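Local coordinates for Tle cognate immunity protein 4 C-terminal domain-containing protein (Pseudomonas aeruginosa PAO1, PDB 4R1D), which binds and neutralises the type VI secretion lipase effector Tle4, protecting the Pseudomonas aeruginosa cell that makes the toxin from its own enzyme, at the interface of chains B and A. Sequence-based numbering; all coordinates share one arbitrary frame. Chains: chain A, Uncharacterized protein; chain B, Uncharacterized protein.

The four contacts are spread along the face that the immunity protein, chain A, turns to the lipase effector, chain B; all distances here run between centres of C-alpha atoms. Contact 1 and contact 4 are neighbours, about 11 Å apart: helix 400-421 of the lipase and the loop before it meet strands 92-100 and 107-115. Contact 2 lies about 30 Å from contact 1 and 27 Å from contact 4, and brings strands 23-30 and 162-169 to the loop 66-68. Contact 3, about 44 Å from contact 1, adds the end of helix 191-205. Separated footholds would be expected to help fix the partners' relative orientation.

Contact 1: the interface of chains B and A. Residues chain B 403, 406, 410; chain A 85-86, 89-92.
Three consecutive backbone N-H groups of chain A, from A:Ser90 to A:Thr92 where strand 92-100 begins, turn toward the carboxylate of B:Asp406 on helix 400-421 and make an anion-binding turn between immunity protein and lipase. The nearly straight bond from A:Ser90 N reaches B:Asp406 OD1 at 3.1 Å, 174° at the hydrogen, on the syn side but 33° out of the carboxylate plane. A:Lys91 N approaches B:Asp406 OD2 from the syn side at 3.0 Å and gives OD1 only a weak bond. The A:Thr92 hydroxyl OG1 meets the anti lone pair of B:Asp406 OD2 at 2.7 Å; A:Thr92 N comes nearly along the C-O axis, in a short but strongly bent bond. The grip on OD2 thus rests mainly on OG1 and A:Lys91 N, and an aspartate suits the place because its short side chain presents two acceptors to the turn. A:Thr92 points OG1 between its backbone N and carbonyl carbon (chi1 62°), which lets hydroxyl and N-H serve the same oxygen. In the second shell A:Ser85 OG lies 2.6 Å from A:Thr92 OG1 and also donates to A:Thr92 O, helping to position the threonine. A:Lys91 bends at chi4 and reaches OD1 through a water; its positive charge would probably favour the ionised carboxylate. One turn along the helix, B:Ser410 OG shares a second water with A:Ser86 OG of a chain A loop, and this water lies 2.9 Å from the backbone B:Asp406 O.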
loop_
_atom_site.group_PDB
_atom_site.type_symbol
_atom_site.label_atom_id
_atom_site.label_comp_id
_atom_site.label_asym_id
_atom_site.label_seq_id
_atom_site.Cartn_x
_atom_site.Cartn_y
_atom_site.Cartn_z
ATOM N N ASN B 403 -13.094 7.212 13.075
ATOM C CA ASN B 403 -11.991 7.283 12.117
ATOM C C ASN B 403 -12.440 6.837 10.734
ATOM O O ASN B 403 -12.172 7.507 9.736
ATOM C CB ASN B 403 -10.831 6.415 12.586
ATOM C CG ASN B 403 -9.545 6.766 11.891
ATOM O OD1 ASN B 403 -8.962 7.815 12.159
ATOM N ND2 ASN B 403 -9.098 5.900 10.978
ATOM N N ASP B 406 -14.871 9.351 8.976
ATOM C CA ASP B 406 -14.134 10.513 8.500
ATOM C C ASP B 406 -13.312 10.154 7.254
ATOM O O ASP B 406 -13.180 10.974 6.338
ATOM C CB ASP B 406 -13.236 11.096 9.596
ATOM C CG ASP B 406 -13.939 12.174 10.411
ATOM O OD1 ASP B 406 -15.071 12.522 10.034
ATOM O OD2 ASP B 406 -13.351 12.689 11.400
ATOM N N SER B 410 -13.524 11.836 3.565
ATOM C CA SER B 410 -12.315 12.233 2.827
ATOM C C SER B 410 -12.273 11.693 1.402
ATOM O O SER B 410 -12.014 12.447 0.470
ATOM C CB SER B 410 -11.052 11.799 3.566
ATOM O OG SER B 410 -10.564 12.844 4.383
ATOM N N SER A 85 -8.699 16.697 11.363
ATOM C CA SER A 85 -7.864 15.663 10.746
ATOM C C SER A 85 -7.877 15.703 9.215
ATOM O O SER A 85 -7.031 15.085 8.564
ATOM C CB SER A 85 -8.254 14.276 11.248
ATOM O OG SER A 85 -9.565 13.960 10.851
ATOM N N SER A 86 -8.845 16.415 8.642
ATOM C CA SER A 86 -8.864 16.701 7.210
ATOM C C SER A 86 -9.788 17.872 6.957
ATOM O O SER A 86 -10.480 18.334 7.865
ATOM C CB SER A 86 -9.360 15.505 6.394
ATOM O OG SER A 86 -10.778 15.499 6.351
ATOM N N ALA A 89 -13.250 16.563 7.757
ATOM C CA ALA A 89 -13.441 15.791 8.985
ATOM C C ALA A 89 -14.534 16.392 9.865
ATOM O O ALA A 89 -14.700 17.605 9.909
ATOM C CB ALA A 89 -12.126 15.707 9.767
ATOM N N SER A 90 -15.269 15.540 10.566
ATOM C CA SER A 90 -16.262 16.016 11.527
ATOM C C SER A 90 -16.196 15.259 12.852
ATOM O O SER A 90 -16.771 15.696 13.856
ATOM C CB SER A 90 -17.666 15.911 10.935
ATOM O OG SER A 90 -18.038 14.562 10.765
ATOM N N LYS A 91 -15.502 14.123 12.868
ATOM C CA LYS A 91 -15.485 13.291 14.072
ATOM C C LYS A 91 -14.111 13.124 14.713
ATOM O O LYS A 91 -14.004 12.634 15.846
ATOM C CB LYS A 91 -16.088 11.929 13.772
ATOM C CG LYS A 91 -17.443 12.047 13.092
ATOM C CD LYS A 91 -18.161 10.716 13.039
ATOM C CE LYS A 91 -19.577 10.877 12.478
ATOM N NZ LYS A 91 -19.613 10.889 10.984
ATOM N N THR A 92 -13.069 13.510 13.983
ATOM C CA THR A 92 -11.704 13.321 14.460
ATOM C C THR A 92 -10.836 14.545 14.243
ATOM O O THR A 92 -10.956 15.254 13.235
ATOM C CB THR A 92 -11.004 12.101 13.804
ATOM O OG1 THR A 92 -10.895 12.302 12.388
ATOM C CG2 THR A 92 -11.780 10.813 14.089
HETATM O O HOH W 1 -17.449 11.474 9.472
HETATM O O HOH W 2 -11.815 13.315 7.259
#

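Contact 2: the interface of chains B and A. Residues chain B 66-68; chain A 25, 167.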
loop_
_atom_site.group_PDB
_atom_site.type_symbol
_atom_site.label_atom_id
_atom_site.label_comp_id
_atom_site.label_asym_id
_atom_site.label_seq_id
_atom_site.Cartn_x
_atom_site.Cartn_y
_atom_site.Cartn_z
ATOM N N ALA B 66 10.371 3.594 10.273
ATOM C CA ALA B 66 11.308 3.712 11.399
ATOM C C ALA B 66 12.384 2.643 11.395
ATOM O O ALA B 66 13.559 2.948 11.615
ATOM C CB ALA B 66 10.562 3.689 12.735
ATOM N N ASP B 67 11.993 1.388 11.174
ATOM C CA ASP B 67 12.935 0.282 11.388
ATOM C C ASP B 67 13.538 -0.286 10.115
ATOM O O ASP B 67 14.495 -1.059 10.171
ATOM C CB ASP B 67 12.343 -0.822 12.296
ATOM C CG ASP B 67 11.145 -1.541 11.683
ATOM O OD1 ASP B 67 11.266 -2.064 10.564
ATOM O OD2 ASP B 67 10.088 -1.616 12.354
ATOM N N LYS B 68 12.964 0.110 8.977
ATOM C CA LYS B 68 13.464 -0.223 7.643
ATOM C C LYS B 68 13.282 -1.680 7.199
ATOM O O LYS B 68 13.756 -2.065 6.124
ATOM C CB LYS B 68 14.930 0.230 7.465
ATOM C CG LYS B 68 15.221 1.646 7.941
ATOM C CD LYS B 68 14.331 2.682 7.230
ATOM C CE LYS B 68 14.687 4.094 7.629
ATOM N NZ LYS B 68 13.769 5.069 6.973
ATOM N N ASN A 25 17.977 0.284 13.482
ATOM C CA ASN A 25 16.965 1.306 13.276
ATOM C C ASN A 25 15.723 0.926 14.081
ATOM O O ASN A 25 15.209 -0.174 13.926
ATOM C CB ASN A 25 16.606 1.409 11.794
ATOM C CG ASN A 25 17.665 2.130 10.996
ATOM O OD1 ASN A 25 17.674 3.356 10.938
ATOM N ND2 ASN A 25 18.581 1.373 10.395
ATOM N N GLY A 167 14.938 -2.968 13.593
ATOM C CA GLY A 167 15.508 -3.663 12.455
ATOM C C GLY A 167 17.021 -3.571 12.511
ATOM O O GLY A 167 17.561 -2.525 12.853
#
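A:Asn25 on strand 23-30 of the Tli4 immunity protein presses against B:Ala66, B:Asp67 and B:Lys68, a loop of the alpha/beta-hydrolase Tle4, between the short strands 62-64 and 70-72. The tight part is built around the first side-chain carbon of each partner. A:Asn25 CB lies 3.4 Å from B:Ala66 O and 3.6 Å from B:Asp67 O, so this methylene meets two carbonyl oxygens of the loop; a short residue such as asparagine probably suits the place because its CB can come this near. In return, B:Asp67 CB is 3.4 Å from A:Asn25 O and 3.6 Å from A:Gly167 N on strand 162-169. Glycine probably suits its position because its bare backbone lets the B:Asp67 main chain and methylene come close. B:Asp67 sets CG between its backbone N and carbonyl carbon (chi1 65°), which leaves CB facing chain A while the carboxylate turns back toward the lipase.

The looser side belongs to B:Lys68. Its CG passes A:Asn25 CG at 3.9 Å, and the two side chains cross obliquely, touching through carbon near the base of the lysine, where this residue type offers aliphatic surface. A bend at chi2 (-57°) carries the rest of the lysine chain away from the asparagine. The amide of A:Asn25 lies farther from the loop than its CB, with A:Asn25 ND2 4.2 Å from B:Lys68 CG.

Contact 3: the interface of chains B and A. Residues chain B 81-84, 87; chain A 205-206, 233.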
loop_
_atom_site.group_PDB
_atom_site.type_symbol
_atom_site.label_atom_id
_atom_site.label_comp_id
_atom_site.label_asym_id
_atom_site.label_seq_id
_atom_site.Cartn_x
_atom_site.Cartn_y
_atom_site.Cartn_z
ATOM N N MET B 81 2.849 -19.602 -7.427
ATOM C CA MET B 81 3.933 -20.279 -6.732
ATOM C C MET B 81 4.889 -20.860 -7.766
ATOM O O MET B 81 4.942 -22.073 -7.952
ATOM C CB MET B 81 3.379 -21.402 -5.852
ATOM C CG MET B 81 2.602 -20.925 -4.646
ATOM S SD MET B 81 3.681 -20.254 -3.369
ATOM C CE MET B 81 4.404 -21.753 -2.698
ATOM N N ASP B 82 5.638 -19.996 -8.443
ATOM C CA ASP B 82 6.476 -20.432 -9.556
ATOM C C ASP B 82 7.927 -19.996 -9.399
ATOM O O ASP B 82 8.756 -20.244 -10.275
ATOM C CB ASP B 82 5.918 -19.912 -10.887
ATOM C CG ASP B 82 5.883 -18.390 -10.958
ATOM O OD1 ASP B 82 5.101 -17.849 -11.768
ATOM O OD2 ASP B 82 6.634 -17.728 -10.209
ATOM N N ASP B 83 8.232 -19.338 -8.288
ATOM C CA ASP B 83 9.586 -18.867 -8.058
ATOM C C ASP B 83 9.952 -18.954 -6.585
ATOM O O ASP B 83 9.283 -18.381 -5.736
ATOM C CB ASP B 83 9.747 -17.429 -8.545
ATOM C CG ASP B 83 11.160 -16.936 -8.393
ATOM O OD1 ASP B 83 12.031 -17.402 -9.164
ATOM O OD2 ASP B 83 11.403 -16.100 -7.496
ATOM N N LEU B 84 11.026 -19.671 -6.287
ATOM C CA LEU B 84 11.422 -19.888 -4.897
ATOM C C LEU B 84 11.602 -18.596 -4.089
ATOM O O LEU B 84 11.060 -18.463 -2.991
ATOM C CB LEU B 84 12.695 -20.735 -4.855
ATOM C CG LEU B 84 13.221 -21.118 -3.480
ATOM C CD1 LEU B 84 13.960 -22.442 -3.585
ATOM C CD2 LEU B 84 14.108 -20.019 -2.889
ATOM N N SER B 87 8.509 -16.673 -3.236
ATOM C CA SER B 87 7.753 -17.288 -2.147
ATOM C C SER B 87 8.382 -16.970 -0.779
ATOM O O SER B 87 7.676 -16.798 0.212
ATOM C CB SER B 87 7.590 -18.792 -2.368
ATOM O OG SER B 87 8.758 -19.506 -1.995
ATOM N N THR A 205 6.390 -27.296 -3.594
ATOM C CA THR A 205 6.573 -26.677 -4.895
ATOM C C THR A 205 8.044 -26.564 -5.285
ATOM O O THR A 205 8.392 -26.692 -6.461
ATOM C CB THR A 205 5.944 -25.276 -4.930
ATOM O OG1 THR A 205 4.561 -25.364 -4.562
ATOM C CG2 THR A 205 6.062 -24.675 -6.315
ATOM N N PHE A 206 8.902 -26.319 -4.296
ATOM C CA PHE A 206 10.310 -26.018 -4.559
ATOM C C PHE A 206 11.260 -27.015 -3.898
ATOM O O PHE A 206 11.388 -27.047 -2.676
ATOM C CB PHE A 206 10.651 -24.594 -4.096
ATOM C CG PHE A 206 9.758 -23.533 -4.685
ATOM C CD1 PHE A 206 9.885 -23.160 -6.015
ATOM C CD2 PHE A 206 8.790 -22.909 -3.909
ATOM C CE1 PHE A 206 9.065 -22.190 -6.566
ATOM C CE2 PHE A 206 7.968 -21.932 -4.450
ATOM C CZ PHE A 206 8.104 -21.574 -5.781
ATOM N N ASP A 233 18.409 -21.103 -4.782
ATOM C CA ASP A 233 18.033 -20.977 -6.188
ATOM C C ASP A 233 18.939 -19.945 -6.830
ATOM O O ASP A 233 19.354 -18.990 -6.181
ATOM C CB ASP A 233 16.571 -20.545 -6.330
ATOM C CG ASP A 233 16.034 -20.753 -7.736
ATOM O OD1 ASP A 233 15.024 -20.110 -8.094
ATOM O OD2 ASP A 233 16.617 -21.567 -8.487
HETATM O O HOH W 3 12.539 -20.884 -8.417
#
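Van der Waals packing on main chain comes first: A:Phe206, just after helix 191-205 of the immunity protein, inserts its ring among B:Met81, B:Asp83, B:Leu84 and B:Ser87 at the start of lipase helix 84-95. B:Leu84 CA stands over one face of the A:Phe206 ring, 3.7 Å from its centroid, in a CH-pi contact, and CE1 and CZ lie against the B:Asp83-B:Leu84 peptide. The opposite face is taken by A:Thr205 CG2, while B:Asp82 C lies at the edge, in the ring plane. A flat aromatic suits this slot between a helix start and a methyl group. Its CG is anti to the carbonyl carbon (chi1 -55°), which directs the ring into chain B. The B:Leu84 side chain passes its base, B:Leu84 CD1 4.0 Å from A:Phe206 CB. The flexible B:Met81 chain, bent at chi2 and chi3, brings its methyl CE to 4.0 Å from A:Phe206 CE2, crossing at about a right angle. A:Thr205 CG2 also touches B:Met81 O at 3.3 Å.

Among the hydrogen bonds, B:Ser87 OG donates to B:Leu84 O at 2.7 Å within the lipase helix; that hydroxyl also rests beside A:Phe206 CE2.

Charge enters more remotely: B:Asp83 OD1 and A:Asp233 OD1, 4.2 Å apart and not in contact, might slightly raise each other's proton affinity.

A water links the chains, receiving B:Leu84 N in a straight bond of 2.9 Å and lying 2.6 Å from A:Asp233 OD1.

Contact 4: the interface of chains B and A. Residues chain B 397-398; chain A 113-115, 118, 122.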
loop_
_atom_site.group_PDB
_atom_site.type_symbol
_atom_site.label_atom_id
_atom_site.label_comp_id
_atom_site.label_asym_id
_atom_site.label_seq_id
_atom_site.Cartn_x
_atom_site.Cartn_y
_atom_site.Cartn_z
ATOM N N ARG B 397 -7.792 6.549 21.981
ATOM C CA ARG B 397 -7.848 7.990 21.795
ATOM C C ARG B 397 -8.831 8.353 20.697
ATOM O O ARG B 397 -9.328 9.475 20.640
ATOM C CB ARG B 397 -6.470 8.552 21.429
ATOM C CG ARG B 397 -5.414 8.333 22.490
ATOM C CD ARG B 397 -4.298 9.351 22.334
ATOM N NE ARG B 397 -3.592 9.231 21.058
ATOM C CZ ARG B 397 -2.799 10.176 20.573
ATOM N NH1 ARG B 397 -2.637 11.316 21.244
ATOM N NH2 ARG B 397 -2.189 10.003 19.399
ATOM N N VAL B 398 -9.090 7.402 19.810
ATOM C CA VAL B 398 -9.967 7.651 18.679
ATOM C C VAL B 398 -10.878 6.441 18.499
ATOM O O VAL B 398 -10.431 5.294 18.582
ATOM C CB VAL B 398 -9.161 7.931 17.386
ATOM C CG1 VAL B 398 -8.220 6.767 17.069
ATOM C CG2 VAL B 398 -10.089 8.208 16.206
ATOM N N LYS A 113 -4.462 10.812 15.444
ATOM C CA LYS A 113 -5.852 11.259 15.454
ATOM C C LYS A 113 -6.522 11.006 16.795
ATOM O O LYS A 113 -6.237 10.019 17.478
ATOM C CB LYS A 113 -6.627 10.586 14.318
ATOM C CG LYS A 113 -6.170 11.043 12.955
ATOM C CD LYS A 113 -7.021 10.472 11.841
ATOM C CE LYS A 113 -6.437 9.170 11.334
ATOM N NZ LYS A 113 -7.095 8.754 10.071
ATOM N N VAL A 114 -7.430 11.913 17.159
ATOM C CA VAL A 114 -8.165 11.826 18.405
ATOM C C VAL A 114 -9.645 12.100 18.108
ATOM O O VAL A 114 -9.970 12.960 17.297
ATOM C CB VAL A 114 -7.620 12.864 19.412
ATOM C CG1 VAL A 114 -8.598 13.099 20.546
ATOM C CG2 VAL A 114 -6.241 12.431 19.925
ATOM N N SER A 115 -10.540 11.364 18.750
ATOM C CA SER A 115 -11.963 11.602 18.525
ATOM C C SER A 115 -12.417 12.891 19.194
ATOM O O SER A 115 -12.001 13.206 20.304
ATOM C CB SER A 115 -12.817 10.423 18.999
ATOM O OG SER A 115 -12.885 9.408 18.008
ATOM N N ARG A 118 -13.642 12.344 22.476
ATOM C CA ARG A 118 -12.654 11.777 23.387
ATOM C C ARG A 118 -11.547 12.762 23.737
ATOM O O ARG A 118 -10.499 12.359 24.253
ATOM C CB ARG A 118 -12.038 10.512 22.788
ATOM C CG ARG A 118 -13.049 9.405 22.576
ATOM C CD ARG A 118 -12.384 8.112 22.178
ATOM N NE ARG A 118 -13.371 7.160 21.685
ATOM C CZ ARG A 118 -13.334 5.859 21.924
ATOM N NH1 ARG A 118 -12.355 5.349 22.658
ATOM N NH2 ARG A 118 -14.278 5.071 21.422
ATOM N N ALA A 122 -7.849 12.185 25.667
ATOM C CA ALA A 122 -6.572 12.365 24.969
ATOM C C ALA A 122 -5.679 13.345 25.729
ATOM O O ALA A 122 -4.477 13.117 25.891
ATOM C CB ALA A 122 -6.811 12.863 23.553
HETATM O O HOH W 4 -2.798 12.003 24.064
#
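The guanidinium of B:Arg397 carries the methyl CG2 of A:Val114 on one face, 3.9 Å above its plane and offset toward the rim, while its NH1 meets a water. A second flat group, the guanidinium of A:Arg118, lays one face over the backbone of B:Val398, whose carbonyl carbon C stands above its rim. Arginine suits the B:Arg397 position, since its flat end can rest on an apolar methyl and keep N-H groups for polar partners; A:Arg118 offers a flat end and an aliphatic chain to pack on main chain. B:Arg397 bends at chi3 (-63°), which helps fold the guanidinium back over the valine of strand 107-115.

A direct main-chain bond runs from A:Ser115 N to B:Arg397 O at 2.9 Å. CB and CD of A:Arg118 flank the same oxygen, with A:Arg118 CB 3.6 Å from B:Arg397 O. Beta-branched B:Val398 packs beside the strand, with its CB 3.6 Å from A:Lys113 O. B:Val398 CG2 lies 3.5 Å from A:Ser115 OG. The water at B:Arg397 NH1 lies 2.7 Å from A:Ala122 O on helix 119-132.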